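Local structure of acetate kinase (Entamoeba histolytica, 4H0O) at residues N193-V198 with K369-L374; F19-S24 with F134-I139. The protein is a pyrophosphate-dependent acetate kinase of the ASKHA superfamily that interconverts acetate and acetyl phosphate. One frame throughout, in Å; residues are numbered along the deposited sequence.

How the interactions relate
Interaction 2 sets a helix on a sheet strand; interaction 1 brings the C-terminal part of a helix and the turn after it against the short edge strand 372-373 and the residue before it. They belong to different sheets, with centres 31 Å apart and nearest atoms about 15 Å from each other. Interaction 2 is buried and close to the predicted active site: its strand carries N20, a predicted magnesium ligand, and the side chain of V21 lies about 7 Å from that of R97, the predicted substrate-binding arginine. Interaction 1 is a surface contact away from those sites. Neither has a hydrogen bond between its two segments; apolar groups do most of the touching in both.

Interaction 1: residues N193-V198 with K369-L374; sequences NSLKNV and KKIEFL
The hydroxyl of S194, on which the end of I371 rests, is held from within its own helix: OG hydrogen-bonds to the carbonyl oxygen of V191 and, weakly, to that of Y190. Toward I371 the hydroxyl meets a methyl, with I371 CD1 3.6 Å from S194 OG, a van der Waals contact. The same methyl also lies 3.8 Å from the backbone oxygen S194 O, so it rests against both the hydroxyl and the backbone carbonyl of S194. I371 gets there through an extended CG1 arm (chi2 174°), which carries CD1 out from its backbone, while its other branch, CG2, faces L195 CD2 more loosely at 4.4 Å.

F373 belongs to the short strand 372-373, the outermost on this side of the six-stranded mixed sheet and antiparallel to strand 382-385, whose Q382 and C384 its side chain touches. The sheet is that of a ribonuclease H-like domain, and helix 185-195 with the turn after it approaches the sheet here at its border.

A backbone bond from V198 N to L195 O, 2.9 Å, closes a tight turn and brings V198 round to the strand. There V198 CG1 comes to the rim of the F373 ring near its plane, 3.7 Å from both F373 CE1 and F373 CZ, touching an edge and not a face.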
loop_
_atom_site.group_PDB
_atom_site.type_symbol
_atom_site.label_atom_id
_atom_site.label_comp_id
_atom_site.label_asym_id
_atom_site.label_seq_id
_atom_site.Cartn_x
_atom_site.Cartn_y
_atom_site.Cartn_z
ATOM N N ASN B 193 -2.177 12.204 23.726
ATOM C CA ASN B 193 -2.108 12.739 25.079
ATOM C C ASN B 193 -3.240 13.721 25.374
ATOM O O ASN B 193 -3.761 13.763 26.488
ATOM C CB ASN B 193 -0.750 13.393 25.338
ATOM C CG ASN B 193 -0.600 13.862 26.772
ATOM O OD1 ASN B 193 -0.255 13.082 27.662
ATOM N ND2 ASN B 193 -0.865 15.144 27.006
ATOM N N SER B 194 -3.626 14.506 24.374
ATOM C CA SER B 194 -4.702 15.478 24.545
ATOM C C SER B 194 -6.060 14.784 24.644
ATOM O O SER B 194 -7.032 15.366 25.130
ATOM C CB SER B 194 -4.709 16.477 23.390
ATOM O OG SER B 194 -5.037 15.835 22.171
ATOM N N LEU B 195 -6.115 13.537 24.184
ATOM C CA LEU B 195 -7.353 12.764 24.185
ATOM C C LEU B 195 -7.596 12.062 25.524
ATOM O O LEU B 195 -8.703 11.591 25.791
ATOM C CB LEU B 195 -7.343 11.743 23.044
ATOM C CG LEU B 195 -7.522 12.321 21.638
ATOM C CD1 LEU B 195 -7.201 11.286 20.572
ATOM C CD2 LEU B 195 -8.937 12.834 21.458
ATOM N N LYS B 196 -6.567 12.004 26.366
ATOM C CA LYS B 196 -6.682 11.347 27.668
ATOM C C LYS B 196 -7.619 12.086 28.627
ATOM O O LYS B 196 -8.074 11.517 29.619
ATOM C CB LYS B 196 -5.300 11.152 28.297
ATOM C CG LYS B 196 -4.397 10.223 27.497
ATOM C CD LYS B 196 -3.081 9.946 28.208
ATOM C CE LYS B 196 -2.234 8.969 27.401
ATOM N NZ LYS B 196 -0.877 8.770 27.981
ATOM N N ASN B 197 -7.901 13.350 28.327
ATOM C CA ASN B 197 -8.860 14.132 29.103
ATOM C C ASN B 197 -10.283 13.922 28.604
ATOM O O ASN B 197 -11.233 14.488 29.146
ATOM C CB ASN B 197 -8.529 15.626 29.025
ATOM C CG ASN B 197 -7.271 15.992 29.786
ATOM O OD1 ASN B 197 -6.842 15.271 30.687
ATOM N ND2 ASN B 197 -6.680 17.127 29.432
ATOM N N VAL B 198 -10.425 13.101 27.566
ATOM C CA VAL B 198 -11.678 13.035 26.818
ATOM C C VAL B 198 -12.164 11.600 26.557
ATOM O O VAL B 198 -13.372 11.344 26.498
ATOM C CB VAL B 198 -11.566 13.873 25.513
ATOM C CG1 VAL B 198 -12.490 13.364 24.432
ATOM C CG2 VAL B 198 -11.842 15.345 25.806
ATOM N N LYS B 369 -10.342 24.176 15.693
ATOM C CA LYS B 369 -9.662 25.042 16.650
ATOM C C LYS B 369 -9.600 24.381 18.021
ATOM O O LYS B 369 -8.784 24.753 18.867
ATOM C CB LYS B 369 -10.341 26.410 16.735
ATOM C CG LYS B 369 -10.099 27.282 15.512
ATOM C CD LYS B 369 -8.627 27.251 15.122
ATOM C CE LYS B 369 -8.362 27.989 13.818
ATOM N NZ LYS B 369 -6.964 27.765 13.345
ATOM N N LYS B 370 -10.449 23.377 18.227
ATOM C CA LYS B 370 -10.468 22.620 19.476
ATOM C C LYS B 370 -11.069 21.228 19.277
ATOM O O LYS B 370 -11.873 21.016 18.369
ATOM C CB LYS B 370 -11.245 23.380 20.553
ATOM C CG LYS B 370 -12.725 23.544 20.250
ATOM C CD LYS B 370 -13.493 23.996 21.482
ATOM C CE LYS B 370 -14.992 23.992 21.230
ATOM N NZ LYS B 370 -15.747 24.604 22.358
ATOM N N ILE B 371 -10.673 20.288 20.130
ATOM C CA ILE B 371 -11.172 18.920 20.049
ATOM C C ILE B 371 -12.692 18.881 20.175
ATOM O O ILE B 371 -13.250 19.271 21.200
ATOM C CB ILE B 371 -10.553 18.027 21.141
ATOM C CG1 ILE B 371 -9.031 17.983 20.992
ATOM C CG2 ILE B 371 -11.140 16.626 21.078
ATOM C CD1 ILE B 371 -8.331 17.239 22.109
ATOM N N GLU B 372 -13.355 18.408 19.124
ATOM C CA GLU B 372 -14.811 18.318 19.115
ATOM C C GLU B 372 -15.287 17.172 18.229
ATOM O O GLU B 372 -14.858 17.041 17.083
ATOM C CB GLU B 372 -15.425 19.638 18.644
ATOM C CG GLU B 372 -14.746 20.237 17.423
ATOM C CD GLU B 372 -15.361 21.558 17.004
ATOM O OE1 GLU B 372 -16.598 21.614 16.838
ATOM O OE2 GLU B 372 -14.608 22.542 16.842
ATOM N N PHE B 373 -16.177 16.345 18.767
ATOM C CA PHE B 373 -16.715 15.211 18.026
ATOM C C PHE B 373 -17.663 15.673 16.925
ATOM O O PHE B 373 -18.517 16.530 17.146
ATOM C CB PHE B 373 -17.438 14.248 18.971
ATOM C CG PHE B 373 -16.525 13.556 19.944
ATOM C CD1 PHE B 373 -16.189 14.156 21.146
ATOM C CD2 PHE B 373 -16.004 12.305 19.655
ATOM C CE1 PHE B 373 -15.351 13.522 22.043
ATOM C CE2 PHE B 373 -15.165 11.666 20.548
ATOM C CZ PHE B 373 -14.837 12.275 21.743
ATOM N N LEU B 374 -17.505 15.099 15.736
ATOM C CA LEU B 374 -18.343 15.452 14.599
ATOM C C LEU B 374 -19.430 14.405 14.362
ATOM O O LEU B 374 -20.369 14.632 13.596
ATOM C CB LEU B 374 -17.481 15.634 13.347
ATOM C CG LEU B 374 -16.280 16.564 13.530
ATOM C CD1 LEU B 374 -15.515 16.772 12.225
ATOM C CD2 LEU B 374 -16.732 17.895 14.103
#

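Interaction 2: residues F19-S24 with F134-I139; sequences FNVGSS and FGVIEI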
loop_
_atom_site.group_PDB
_atom_site.type_symbol
_atom_site.label_atom_id
_atom_site.label_comp_id
_atom_site.label_asym_id
_atom_site.label_seq_id
_atom_site.Cartn_x
_atom_site.Cartn_y
_atom_site.Cartn_z
ATOM N N PHE B 19 12.510 26.307 19.489
ATOM C CA PHE B 19 12.990 26.684 18.165
ATOM C C PHE B 19 12.261 25.909 17.073
ATOM O O PHE B 19 12.161 24.682 17.130
ATOM C CB PHE B 19 14.497 26.451 18.047
ATOM C CG PHE B 19 15.332 27.537 18.665
ATOM C CD1 PHE B 19 15.268 28.835 18.182
ATOM C CD2 PHE B 19 16.198 27.256 19.712
ATOM C CE1 PHE B 19 16.041 29.838 18.744
ATOM C CE2 PHE B 19 16.977 28.251 20.274
ATOM C CZ PHE B 19 16.898 29.544 19.790
ATOM N N ASN B 20 11.751 26.631 16.081
ATOM C CA ASN B 20 11.121 26.006 14.927
ATOM C C ASN B 20 11.916 26.330 13.662
ATOM O O ASN B 20 11.812 27.432 13.116
ATOM C CB ASN B 20 9.674 26.480 14.789
ATOM C CG ASN B 20 8.871 25.641 13.811
ATOM O OD1 ASN B 20 9.419 24.799 13.097
ATOM N ND2 ASN B 20 7.563 25.875 13.771
ATOM N N VAL B 21 12.727 25.376 13.212
ATOM C CA VAL B 21 13.551 25.576 12.021
ATOM C C VAL B 21 12.687 25.549 10.762
ATOM O O VAL B 21 12.011 24.556 10.481
ATOM C CB VAL B 21 14.662 24.511 11.903
ATOM C CG1 VAL B 21 15.484 24.745 10.652
ATOM C CG2 VAL B 21 15.565 24.545 13.122
ATOM N N GLY B 22 12.705 26.646 10.011
ATOM C CA GLY B 22 11.964 26.725 8.764
ATOM C C GLY B 22 12.886 26.672 7.560
ATOM O O GLY B 22 14.089 26.442 7.699
ATOM N N SER B 23 12.327 26.892 6.373
ATOM C CA SER B 23 13.104 26.818 5.139
ATOM C C SER B 23 13.904 28.092 4.859
ATOM O O SER B 23 15.108 28.030 4.602
ATOM C CB SER B 23 12.196 26.480 3.953
ATOM O OG SER B 23 11.104 27.380 3.868
ATOM N N SER B 24 13.238 29.241 4.907
ATOM C CA SER B 24 13.899 30.514 4.622
ATOM C C SER B 24 14.237 31.284 5.899
ATOM O O SER B 24 14.961 32.283 5.860
ATOM C CB SER B 24 13.027 31.382 3.711
ATOM O OG SER B 24 12.220 32.265 4.473
ATOM N N PHE B 134 20.316 20.460 13.790
ATOM C CA PHE B 134 21.522 20.135 14.553
ATOM C C PHE B 134 22.361 21.382 14.825
ATOM O O PHE B 134 22.803 21.603 15.956
ATOM C CB PHE B 134 22.369 19.076 13.837
ATOM C CG PHE B 134 23.542 18.586 14.647
ATOM C CD1 PHE B 134 23.369 17.620 15.628
ATOM C CD2 PHE B 134 24.818 19.087 14.425
ATOM C CE1 PHE B 134 24.444 17.167 16.377
ATOM C CE2 PHE B 134 25.897 18.636 15.171
ATOM C CZ PHE B 134 25.710 17.675 16.148
ATOM N N GLY B 135 22.575 22.189 13.788
ATOM C CA GLY B 135 23.355 23.411 13.914
ATOM C C GLY B 135 22.791 24.342 14.972
ATOM O O GLY B 135 23.537 24.953 15.743
ATOM N N VAL B 136 21.465 24.443 15.009
ATOM C CA VAL B 136 20.780 25.267 15.999
ATOM C C VAL B 136 20.976 24.691 17.399
ATOM O O VAL B 136 21.211 25.433 18.351
ATOM C CB VAL B 136 19.277 25.403 15.676
ATOM C CG1 VAL B 136 18.535 26.099 16.812
ATOM C CG2 VAL B 136 19.084 26.163 14.375
ATOM N N ILE B 137 20.890 23.366 17.514
ATOM C CA ILE B 137 21.121 22.682 18.786
ATOM C C ILE B 137 22.538 22.925 19.326
ATOM O O ILE B 137 22.708 23.249 20.500
ATOM C CB ILE B 137 20.847 21.161 18.678
ATOM C CG1 ILE B 137 19.346 20.901 18.546
ATOM C CG2 ILE B 137 21.386 20.426 19.892
ATOM C CD1 ILE B 137 18.978 19.435 18.386
ATOM N N GLU B 138 23.544 22.778 18.468
ATOM C CA GLU B 138 24.934 23.001 18.870
ATOM C C GLU B 138 25.197 24.426 19.365
ATOM O O GLU B 138 25.841 24.619 20.396
ATOM C CB GLU B 138 25.900 22.642 17.735
ATOM C CG GLU B 138 26.526 21.257 17.869
ATOM C CD GLU B 138 27.687 21.035 16.911
ATOM O OE1 GLU B 138 27.770 21.756 15.893
ATOM O OE2 GLU B 138 28.517 20.140 17.181
ATOM N N ILE B 139 24.702 25.420 18.635
ATOM C CA ILE B 139 24.895 26.808 19.041
ATOM C C ILE B 139 24.075 27.136 20.296
ATOM O O ILE B 139 24.464 27.985 21.100
ATOM C CB ILE B 139 24.576 27.797 17.884
ATOM C CG1 ILE B 139 25.635 28.897 17.813
ATOM C CG2 ILE B 139 23.184 28.396 18.018
ATOM C CD1 ILE B 139 27.020 28.376 17.516
#
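This is a small, buried, wholly apolar contact between strand 16-21 and helix 129-143, which packs on one side of the eight-stranded mixed sheet. It turns on one residue, V136, whose two methyls are shared between F19 and V21. V136 CG1 sits over a face of the F19 ring as a CH-pi contact, 4.2 Å from the ring centroid and 24° off the ring normal. The methyl is displaced toward the rim, so its nearest ring atom is F19 CD2 at 3.9 Å, with F19 CG hardly farther at 4.0 Å. With CG1 anti to the backbone N (chi1 172°), V136 directs this branch at the ring and leaves CG2 for V21, whose own CG2 it meets at 4.1 Å.

Strand 16-21 lies between strands 26-31 and 93-98, and helix 129-143 is part of the connection from strand 93-98 to its parallel neighbour 148-153, an arrangement belonging to the ribonuclease H-like fold of ASKHA kinases. Helix 73-86 covers the same region, H73 touching both V21 and V136 and A77 touching both F19 and I139, while the F19 side chain also packs on L26 and Y28 of the next strand and on V94 of strand 93-98.

N20, between F19 and V21 in the strand, takes no part in the contact with V136. Its ND2 hydrogen-bonds to E391 and weakly to E390 of helix 390-402; E390, with N20, is a predicted magnesium ligand. I137, the residue after V136 on the helix, points away from the strand and packs instead on H96 of strand 93-98 and L116 of helix 113-120.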